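Local coordinates for protein putative short-chain dehydrogenase/reductase (Burkholderia xenovorans, PDB 5JY1) that binds NAD and probably acts as an NAD(P)-dependent oxidoreductase of the short-chain dehydrogenase/reductase family, perhaps reducing 3-oxoacyl groups, at residues A[78-81]-A[82-85]; A[105-108]-A[109-112]; A[117-120]-A[121-125]; A[180-184]-A[185-189]. All coordinates share one frame; numbering follows the deposited sequence. Where two conformers were deposited one is given.

Interaction 1 (A[78-81]-A[82-85]); sequences IEAA and VRSA
Ala80 O accepts a hydrogen bond from Ser84 N at 2.9 Å, the shortest backbone bond between these residues, and the side chain of the same serine leans over it. With OG set beside its own backbone N (chi1 -64°), the hydroxyl comes back along the helix and lies 3.0 Å from Ala80 O. One residue earlier, Glu79 O accepts from Arg83 N at 3.0 Å, and here too the side chain of the donor residue returns over the acceptor. Arg83 CG passes close to Glu79 O; a bend at chi3 (-63°) then folds the guanidinium back over the preceding turn, so that one of its faces covers Glu79 O and Ala80 CA, both near the rim of the group. NH2 rests 3.7 Å from the methyl CB of Ala80. The helix is 75-89, which follows strand 64-69 in the Rossmann-type fold of the short-chain dehydrogenases, and its two sides differ sharply. Toward the protein, Val82 CG2 stands 3.5 Å from Ile78 O, while the side chains of Ile78 and Val82 face helix 113-141, meeting Ala130 and Ala133 respectively; Ile78 also touches Val72, an NAD-binding residue. Toward solvent, Glu79 and Arg83 are one turn apart with opposite charges, yet OE1 of Glu79 stays 4.8 Å from NH1 of Arg83. A water joins them instead: it donates to Glu79 OE1 at 2.7 Å and accepts from Arg83 NH1 at 3.0 Å, lying in the guanidinium plane at its edge.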
loop_
_atom_site.group_PDB
_atom_site.type_symbol
_atom_site.label_atom_id
_atom_site.label_comp_id
_atom_site.label_asym_id
_atom_site.label_seq_id
_atom_site.Cartn_x
_atom_site.Cartn_y
_atom_site.Cartn_z
ATOM N N ILE A 78 -26.933 -8.289 18.019
ATOM C CA ILE A 78 -26.740 -7.752 16.675
ATOM C C ILE A 78 -27.800 -8.299 15.727
ATOM O O ILE A 78 -28.414 -7.553 14.954
ATOM C CB ILE A 78 -25.322 -8.082 16.179
ATOM C CG1 ILE A 78 -24.279 -7.319 16.992
ATOM C CG2 ILE A 78 -25.211 -7.773 14.708
ATOM C CD1 ILE A 78 -22.844 -7.774 16.723
ATOM N N GLU A 79 -28.027 -9.617 15.772
ATOM C CA GLU A 79 -29.008 -10.228 14.882
ATOM C C GLU A 79 -30.404 -9.691 15.164
ATOM O O GLU A 79 -31.183 -9.441 14.236
ATOM C CB GLU A 79 -28.971 -11.754 15.026
ATOM C CG GLU A 79 -27.716 -12.364 14.425
ATOM C CD GLU A 79 -27.654 -13.868 14.564
ATOM O OE1 GLU A 79 -28.371 -14.415 15.419
ATOM O OE2 GLU A 79 -26.873 -14.499 13.819
ATOM N N ALA A 80 -30.710 -9.452 16.438
ATOM C CA ALA A 80 -32.006 -8.878 16.786
ATOM C C ALA A 80 -32.147 -7.463 16.232
ATOM O O ALA A 80 -33.221 -7.080 15.751
ATOM C CB ALA A 80 -32.188 -8.903 18.308
ATOM N N ALA A 81 -31.068 -6.680 16.272
ATOM C CA ALA A 81 -31.125 -5.321 15.743
ATOM C C ALA A 81 -31.319 -5.316 14.229
ATOM O O ALA A 81 -32.040 -4.465 13.691
ATOM C CB ALA A 81 -29.854 -4.561 16.121
ATOM N N VAL A 82 -30.687 -6.259 13.527
ATOM C CA VAL A 82 -30.886 -6.375 12.082
ATOM C C VAL A 82 -32.337 -6.732 11.768
ATOM O O VAL A 82 -32.942 -6.169 10.846
ATOM C CB VAL A 82 -29.898 -7.400 11.488
ATOM C CG1 VAL A 82 -30.279 -7.751 10.063
ATOM C CG2 VAL A 82 -28.472 -6.847 11.530
ATOM N N ARG A 83 -32.925 -7.664 12.531
ATOM C CA ARG A 83 -34.340 -7.973 12.335
ATOM C C ARG A 83 -35.212 -6.755 12.607
ATOM O O ARG A 83 -36.198 -6.526 11.899
ATOM C CB ARG A 83 -34.791 -9.132 13.228
ATOM C CG ARG A 83 -34.165 -10.480 12.885
ATOM C CD ARG A 83 -34.910 -11.630 13.566
ATOM N NE ARG A 83 -34.853 -11.551 15.024
ATOM C CZ ARG A 83 -33.850 -12.015 15.767
ATOM N NH1 ARG A 83 -32.798 -12.590 15.195
ATOM N NH2 ARG A 83 -33.896 -11.900 17.090
ATOM N N SER A 84 -34.881 -5.984 13.648
ATOM C CA SER A 84 -35.648 -4.775 13.947
ATOM C C SER A 84 -35.636 -3.804 12.772
ATOM O O SER A 84 -36.671 -3.210 12.440
ATOM C CB SER A 84 -35.104 -4.099 15.206
ATOM O OG SER A 84 -35.275 -4.923 16.352
ATOM N N ALA A 85 -34.479 -3.626 12.128
ATOM C CA ALA A 85 -34.417 -2.748 10.961
ATOM C C ALA A 85 -35.368 -3.219 9.864
ATOM O O ALA A 85 -36.138 -2.424 9.311
ATOM C CB ALA A 85 -32.979 -2.665 10.431
HETATM O O HOH W 1 -30.764 -14.130 16.738
#

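Interaction 2 (A[105-108]-A[109-112]); sequences NVLL and EEKT
Two overlapping type I beta turns join residues 105-108 to 109-112 in the loop between strand 94-97 and helix 113-141. The first, round Leu108 and Glu109, is closed by Glu110 N, which donates to Leu107 O at 2.7 Å from well above the carbonyl plane; the second, round Glu109 and Glu110, by Lys111 N, which reaches Leu108 O at 3.3 Å and also bonds weakly to Leu107 O. Both glutamates run alongside Leu107, pointing the same way: its CB lies 3.8 Å from OE2 of Glu109, its CD1 3.7 Å from OE2 of Glu110. A bend at chi2 (-90°) turns the Glu109 carboxylate back against Leu107, where Trp182 and Arg184 of the second subunit bind its oxygens. A water accepts from Leu107 N and donates to Glu110 OE1 at 2.6 Å. Lys111 crosses Val106, its CD 3.7 Å from CG2 of the valine and its CE against Val106 O. This aliphatic stem carries NZ back along the loop to the carbonyls of Pro104 and Leu160 and a salt bridge with Asp163. The turns thus lie between the start of helix 162-182, reached by Lys111, and the C-terminal end of helix 162-182 of the second subunit, with Thr112 capping the N-terminus of helix 113-141.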
loop_
_atom_site.group_PDB
_atom_site.type_symbol
_atom_site.label_atom_id
_atom_site.label_comp_id
_atom_site.label_asym_id
_atom_site.label_seq_id
_atom_site.Cartn_x
_atom_site.Cartn_y
_atom_site.Cartn_z
ATOM N N ASN A 105 -4.030 2.379 27.566
ATOM C CA ASN A 105 -2.895 2.732 26.708
ATOM C C ASN A 105 -1.617 2.338 27.429
ATOM O O ASN A 105 -1.082 3.090 28.243
ATOM C CB ASN A 105 -2.900 4.222 26.394
ATOM C CG ASN A 105 -4.166 4.662 25.711
ATOM O OD1 ASN A 105 -4.677 3.968 24.828
ATOM N ND2 ASN A 105 -4.688 5.816 26.115
ATOM N N VAL A 106 -1.123 1.131 27.135
ATOM C CA VAL A 106 0.052 0.575 27.795
ATOM C C VAL A 106 0.940 -0.051 26.730
ATOM O O VAL A 106 0.494 -0.374 25.629
ATOM C CB VAL A 106 -0.306 -0.476 28.879
ATOM C CG1 VAL A 106 -1.064 0.177 30.034
ATOM C CG2 VAL A 106 -1.114 -1.627 28.280
ATOM N N LEU A 107 2.214 -0.226 27.078
ATOM C CA LEU A 107 3.169 -0.837 26.158
ATOM C C LEU A 107 2.722 -2.239 25.766
ATOM O O LEU A 107 2.011 -2.918 26.513
ATOM C CB LEU A 107 4.557 -0.892 26.796
ATOM C CG LEU A 107 5.163 0.464 27.151
ATOM C CD1 LEU A 107 6.367 0.267 28.048
ATOM C CD2 LEU A 107 5.562 1.225 25.894
ATOM N N LEU A 108 3.157 -2.667 24.576
ATOM C CA LEU A 108 2.670 -3.921 24.006
ATOM C C LEU A 108 2.916 -5.098 24.940
ATOM O O LEU A 108 2.039 -5.958 25.109
ATOM C CB LEU A 108 3.335 -4.161 22.649
ATOM C CG LEU A 108 3.005 -5.461 21.909
ATOM C CD1 LEU A 108 1.520 -5.554 21.597
ATOM C CD2 LEU A 108 3.853 -5.559 20.642
ATOM N N GLU A 109 4.104 -5.167 25.545
ATOM C CA GLU A 109 4.397 -6.252 26.475
ATOM C C GLU A 109 3.598 -6.147 27.769
ATOM O O GLU A 109 3.568 -7.115 28.535
ATOM C CB GLU A 109 5.900 -6.315 26.790
ATOM C CG GLU A 109 6.461 -5.135 27.577
ATOM C CD GLU A 109 6.966 -4.005 26.685
ATOM O OE1 GLU A 109 7.792 -3.198 27.155
ATOM O OE2 GLU A 109 6.541 -3.921 25.516
ATOM N N GLU A 110 2.928 -5.020 28.018
ATOM C CA GLU A 110 2.087 -4.848 29.194
ATOM C C GLU A 110 0.598 -5.032 28.919
ATOM O O GLU A 110 -0.180 -5.129 29.879
ATOM C CB GLU A 110 2.330 -3.468 29.817
ATOM C CG GLU A 110 3.721 -3.330 30.416
ATOM C CD GLU A 110 3.985 -1.954 30.988
ATOM O OE1 GLU A 110 3.012 -1.275 31.382
ATOM O OE2 GLU A 110 5.171 -1.554 31.046
ATOM N N LYS A 111 0.182 -5.074 27.650
ATOM C CA LYS A 111 -1.175 -5.495 27.325
ATOM C C LYS A 111 -1.415 -6.898 27.867
ATOM O O LYS A 111 -0.499 -7.724 27.943
ATOM C CB LYS A 111 -1.409 -5.498 25.808
ATOM C CG LYS A 111 -1.283 -4.138 25.118
ATOM C CD LYS A 111 -2.530 -3.283 25.313
ATOM C CE LYS A 111 -2.384 -1.941 24.590
ATOM N NZ LYS A 111 -3.655 -1.153 24.616
ATOM N N THR A 112 -2.651 -7.163 28.269
ATOM C CA THR A 112 -3.019 -8.492 28.730
ATOM C C THR A 112 -3.758 -9.235 27.624
ATOM O O THR A 112 -4.293 -8.633 26.691
ATOM C CB THR A 112 -3.893 -8.421 29.988
ATOM O OG1 THR A 112 -5.090 -7.681 29.702
ATOM C CG2 THR A 112 -3.143 -7.733 31.113
HETATM O O HOH W 2 -5.195 1.325 24.083
HETATM O O HOH W 3 2.764 0.775 29.851
#

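Interaction 3 (A[117-120]-A[121-125]); sequences EQTL and TTSLW
Leu120 and Leu124 run side by side on the buried flank of helix 113-141, with CD2 of one 4.0 Å from CD2 of the other, and both pack on helix 162-182, against Ala167 and Ile171. The backbone beneath them widens: Leu120 O receives Trp125 N at 2.8 Å, five residues on, in a nearly straight bond (167°), whereas the usual bond from Leu124 N is weak. This pi-type turn brings Trp125 CD1 to 3.5 Å from Leu120 O, which sits near the indole plane at its edge. In the short-chain dehydrogenase fold this helix follows strand 94-97 and borders the NAD pocket; Ser123 touches the NAD-binding Lys168, and Thr119 OG1 bonds to Asp163. The helix also meets its counterpart in the second subunit, where Trp125 packs on Glu117. At Gln118 the contact is looser: one water links this exposed side chain to the buried hydroxyls of Thr119 and Thr122, donating to Gln118 OE1 at 3.2 Å and weakly to Thr119 OG1, and accepting from Thr122 OG1. Thr121 is partly exposed, yet both its hydroxyl and its N-H hold Glu117 O. With OG1 turned beside its own N (chi1 -59°), OG1 donates to Glu117 O at 2.9 Å, and the backbone N reaches that oxygen from the opposite face of the carbonyl plane.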
loop_
_atom_site.group_PDB
_atom_site.type_symbol
_atom_site.label_atom_id
_atom_site.label_comp_id
_atom_site.label_asym_id
_atom_site.label_seq_id
_atom_site.Cartn_x
_atom_site.Cartn_y
_atom_site.Cartn_z
ATOM N N GLU A 117 -8.517 -9.952 23.765
ATOM C CA GLU A 117 -9.805 -10.607 23.570
ATOM C C GLU A 117 -10.942 -9.590 23.505
ATOM O O GLU A 117 -11.825 -9.682 22.643
ATOM C CB GLU A 117 -10.044 -11.611 24.698
ATOM C CG GLU A 117 -11.330 -12.414 24.548
ATOM C CD GLU A 117 -11.478 -13.481 25.622
ATOM O OE1 GLU A 117 -10.596 -13.573 26.505
ATOM O OE2 GLU A 117 -12.478 -14.225 25.579
ATOM N N GLN A 118 -10.935 -8.610 24.413
ATOM C CA GLN A 118 -12.003 -7.617 24.437
ATOM C C GLN A 118 -12.003 -6.777 23.166
ATOM O O GLN A 118 -13.067 -6.475 22.609
ATOM C CB GLN A 118 -11.851 -6.722 25.665
ATOM C CG GLN A 118 -12.939 -5.683 25.818
ATOM C CD GLN A 118 -12.627 -4.693 26.916
ATOM O OE1 GLN A 118 -12.583 -3.485 26.684
ATOM N NE2 GLN A 118 -12.398 -5.201 28.123
ATOM N N THR A 119 -10.815 -6.389 22.694
ATOM C CA THR A 119 -10.737 -5.577 21.486
ATOM C C THR A 119 -11.115 -6.384 20.248
ATOM O O THR A 119 -11.814 -5.877 19.366
ATOM C CB THR A 119 -9.336 -4.980 21.348
ATOM O OG1 THR A 119 -9.094 -4.101 22.454
ATOM C CG2 THR A 119 -9.231 -4.186 20.076
ATOM N N LEU A 120 -10.686 -7.647 20.170
ATOM C CA LEU A 120 -11.131 -8.501 19.070
ATOM C C LEU A 120 -12.650 -8.665 19.079
ATOM O O LEU A 120 -13.285 -8.663 18.016
ATOM C CB LEU A 120 -10.444 -9.870 19.148
ATOM C CG LEU A 120 -8.962 -9.918 18.762
ATOM C CD1 LEU A 120 -8.402 -11.280 19.114
ATOM C CD2 LEU A 120 -8.744 -9.621 17.273
ATOM N N THR A 121 -13.256 -8.773 20.266
ATOM C CA THR A 121 -14.709 -8.933 20.337
ATOM C C THR A 121 -15.433 -7.670 19.879
ATOM O O THR A 121 -16.332 -7.736 19.031
ATOM C CB THR A 121 -15.144 -9.300 21.757
ATOM O OG1 THR A 121 -14.510 -10.521 22.165
ATOM C CG2 THR A 121 -16.667 -9.468 21.823
ATOM N N THR A 122 -15.060 -6.507 20.429
ATOM C CA THR A 122 -15.844 -5.297 20.174
ATOM C C THR A 122 -15.600 -4.733 18.783
ATOM O O THR A 122 -16.480 -4.067 18.224
ATOM C CB THR A 122 -15.557 -4.214 21.222
ATOM O OG1 THR A 122 -14.185 -3.803 21.135
ATOM C CG2 THR A 122 -15.846 -4.721 22.621
ATOM N N SER A 123 -14.423 -4.967 18.211
ATOM C CA SER A 123 -14.147 -4.526 16.851
ATOM C C SER A 123 -14.388 -5.642 15.840
ATOM O O SER A 123 -15.304 -5.553 15.012
ATOM C CB SER A 123 -12.710 -3.994 16.746
ATOM O OG SER A 123 -12.563 -2.813 17.521
ATOM N N LEU A 124 -13.624 -6.729 15.933
ATOM C CA LEU A 124 -13.602 -7.685 14.829
ATOM C C LEU A 124 -14.839 -8.575 14.829
ATOM O O LEU A 124 -15.532 -8.675 13.813
ATOM C CB LEU A 124 -12.325 -8.526 14.890
ATOM C CG LEU A 124 -12.084 -9.462 13.711
ATOM C CD1 LEU A 124 -12.125 -8.684 12.401
ATOM C CD2 LEU A 124 -10.740 -10.181 13.878
ATOM N N TRP A 125 -15.122 -9.248 15.950
ATOM C CA TRP A 125 -16.289 -10.124 15.997
ATOM C C TRP A 125 -17.578 -9.345 15.765
ATOM O O TRP A 125 -18.474 -9.802 15.038
ATOM C CB TRP A 125 -16.336 -10.853 17.337
ATOM C CG TRP A 125 -15.402 -12.031 17.392
ATOM C CD1 TRP A 125 -14.164 -12.079 17.972
ATOM C CD2 TRP A 125 -15.635 -13.328 16.834
ATOM N NE1 TRP A 125 -13.611 -13.338 17.810
ATOM C CE2 TRP A 125 -14.502 -14.120 17.121
ATOM C CE3 TRP A 125 -16.706 -13.901 16.133
ATOM C CZ2 TRP A 125 -14.409 -15.462 16.733
ATOM C CZ3 TRP A 125 -16.608 -15.220 15.736
ATOM C CH2 TRP A 125 -15.469 -15.992 16.043
HETATM O O HOH W 4 -12.198 -3.242 23.539
#

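Interaction 4 (A[180-184]-A[185-189]); sequences SEWGR and FNITV
Arg184 and Phe185 lie side by side at the end of helix 162-182. Arg184 CB stays near the backbone, 3.4 Å from Phe185 N. CG, placed between the backbone N and the carbonyl carbon (chi1 72°), sits almost squarely over the ring face, 3.9 Å from the Phe185 centroid in a CH-pi contact. From CG to NE the chain is extended, which takes NE across to 3.5 Å from Phe185 CZ. Arg184 CZ comes 3.4 Å from Phe185 CE2, which stands over the centre of the cationic group, although the two planes are inclined by 44°. At the tip, NH1 turns back to the helix and donates to Glu181 O at 2.8 Å, while NH2 also touches the ring and makes a salt bridge with Glu109 of the second subunit. Past this pair the chain turns into strand 187-194 through a Schellman motif: Trp182 O accepts Phe185 N at 3.0 Å and, weakly, Ile187 N, Gly183 O accepts Asn186 N at 2.9 Å, and Asn186 takes left-handed backbone angles. Helix 162-182 is the crossover of a beta-alpha-beta unit from strand 144-149 to its parallel neighbour 187-194. Trp182 CB meets Ile187 CB at 4.1 Å. Held by the Glu181 carbonyl and a carboxylate of another chain, with the Phe185 ring against one face, the Arg184 guanidinium probably keeps its charge despite burial and ties the turn to the subunit interface.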
loop_
_atom_site.group_PDB
_atom_site.type_symbol
_atom_site.label_atom_id
_atom_site.label_comp_id
_atom_site.label_asym_id
_atom_site.label_seq_id
_atom_site.Cartn_x
_atom_site.Cartn_y
_atom_site.Cartn_z
ATOM N N SER A 180 -14.693 -8.963 -2.154
ATOM C CA SER A 180 -14.382 -9.896 -3.230
ATOM C C SER A 180 -15.557 -10.823 -3.521
ATOM O O SER A 180 -15.926 -11.029 -4.683
ATOM C CB SER A 180 -13.139 -10.697 -2.841
ATOM O OG SER A 180 -12.870 -11.744 -3.748
ATOM N N GLU A 181 -16.146 -11.407 -2.470
ATOM C CA GLU A 181 -17.159 -12.441 -2.670
ATOM C C GLU A 181 -18.566 -11.895 -2.882
ATOM O O GLU A 181 -19.350 -12.496 -3.632
ATOM C CB GLU A 181 -17.180 -13.401 -1.473
ATOM C CG GLU A 181 -15.864 -14.122 -1.212
ATOM C CD GLU A 181 -16.051 -15.327 -0.281
ATOM O OE1 GLU A 181 -15.037 -15.856 0.231
ATOM O OE2 GLU A 181 -17.218 -15.732 -0.075
ATOM N N TRP A 182 -18.933 -10.807 -2.210
ATOM C CA TRP A 182 -20.330 -10.388 -2.177
ATOM C C TRP A 182 -20.677 -9.379 -3.264
ATOM O O TRP A 182 -21.856 -9.032 -3.415
ATOM C CB TRP A 182 -20.667 -9.833 -0.790
ATOM C CG TRP A 182 -20.690 -10.916 0.296
ATOM C CD1 TRP A 182 -20.594 -12.279 0.120
ATOM C CD2 TRP A 182 -20.844 -10.707 1.702
ATOM N NE1 TRP A 182 -20.684 -12.928 1.340
ATOM C CE2 TRP A 182 -20.825 -11.984 2.326
ATOM C CE3 TRP A 182 -20.990 -9.568 2.499
ATOM C CZ2 TRP A 182 -20.948 -12.141 3.708
ATOM C CZ3 TRP A 182 -21.110 -9.720 3.868
ATOM C CH2 TRP A 182 -21.095 -11.002 4.462
ATOM N N GLY A 183 -19.699 -8.961 -4.067
ATOM C CA GLY A 183 -20.002 -8.104 -5.201
ATOM C C GLY A 183 -20.957 -8.734 -6.190
ATOM O O GLY A 183 -21.688 -8.016 -6.873
ATOM N N ARG A 184 -21.007 -10.073 -6.249
ATOM C CA ARG A 184 -21.923 -10.727 -7.171
ATOM C C ARG A 184 -23.376 -10.408 -6.850
ATOM O O ARG A 184 -24.243 -10.581 -7.718
ATOM C CB ARG A 184 -21.695 -12.249 -7.152
ATOM C CG ARG A 184 -22.171 -12.991 -5.897
ATOM C CD ARG A 184 -21.790 -14.462 -6.034
ATOM N NE ARG A 184 -22.366 -15.372 -5.027
ATOM C CZ ARG A 184 -21.886 -15.526 -3.795
ATOM N NH1 ARG A 184 -20.848 -14.817 -3.378
ATOM N NH2 ARG A 184 -22.451 -16.392 -2.957
ATOM N N PHE A 185 -23.661 -9.961 -5.624
ATOM C CA PHE A 185 -25.003 -9.558 -5.226
ATOM C C PHE A 185 -25.177 -8.044 -5.195
ATOM O O PHE A 185 -26.144 -7.566 -4.599
ATOM C CB PHE A 185 -25.347 -10.116 -3.844
ATOM C CG PHE A 185 -25.333 -11.621 -3.756
ATOM C CD1 PHE A 185 -26.116 -12.394 -4.601
ATOM C CD2 PHE A 185 -24.556 -12.254 -2.799
ATOM C CE1 PHE A 185 -26.121 -13.791 -4.498
ATOM C CE2 PHE A 185 -24.561 -13.654 -2.682
ATOM C CZ PHE A 185 -25.342 -14.417 -3.536
ATOM N N ASN A 186 -24.242 -7.283 -5.778
ATOM C CA ASN A 186 -24.268 -5.818 -5.709
ATOM C C ASN A 186 -24.207 -5.336 -4.258
ATOM O O ASN A 186 -24.850 -4.355 -3.878
ATOM C CB ASN A 186 -25.490 -5.236 -6.431
ATOM C CG ASN A 186 -25.420 -3.729 -6.562
ATOM O OD1 ASN A 186 -24.329 -3.154 -6.651
ATOM N ND2 ASN A 186 -26.580 -3.073 -6.548
ATOM N N ILE A 187 -23.438 -6.049 -3.435
ATOM C CA ILE A 187 -23.093 -5.616 -2.084
ATOM C C ILE A 187 -21.642 -5.150 -2.101
ATOM O O ILE A 187 -20.732 -5.952 -2.345
ATOM C CB ILE A 187 -23.279 -6.740 -1.052
ATOM C CG1 ILE A 187 -24.724 -7.262 -1.048
ATOM C CG2 ILE A 187 -22.869 -6.239 0.320
ATOM C CD1 ILE A 187 -24.911 -8.557 -0.208
ATOM N N THR A 188 -21.413 -3.871 -1.834
ATOM C CA THR A 188 -20.047 -3.374 -1.738
ATOM C C THR A 188 -19.622 -3.261 -0.280
ATOM O O THR A 188 -20.451 -3.122 0.625
ATOM C CB THR A 188 -19.890 -2.018 -2.414
ATOM O OG1 THR A 188 -20.668 -1.049 -1.708
ATOM C CG2 THR A 188 -20.343 -2.083 -3.877
ATOM N N VAL A 189 -18.313 -3.344 -0.050
ATOM C CA VAL A 189 -17.752 -3.367 1.296
ATOM C C VAL A 189 -16.459 -2.563 1.255
ATOM O O VAL A 189 -15.537 -2.908 0.507
ATOM C CB VAL A 189 -17.467 -4.799 1.796
ATOM C CG1 VAL A 189 -17.169 -4.808 3.289
ATOM C CG2 VAL A 189 -18.625 -5.766 1.484
#

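In the fold
All four contacts are local, but their settings differ. Interaction 4 is the buried one, a helix-to-strand reversal, while interactions 1, 2 and 3 each combine buried and solvent-facing residues. Interactions 1 and 3 are turns of neighbouring helices, 75-89 and 113-141, with nearest atoms about 5 Å apart; the first is regular helix, the second widened. Interaction 2 lies in the loop before helix 113-141. Although interactions 2 and 4 are about 37 Å apart between centres within one chain, they meet across the subunit interface: Glu109 meets Arg184 and Trp182 of the second subunit, and Leu108 N meets Glu181 there. Water bridges occur in interactions 1 to 3, a CH-pi contact in interaction 4.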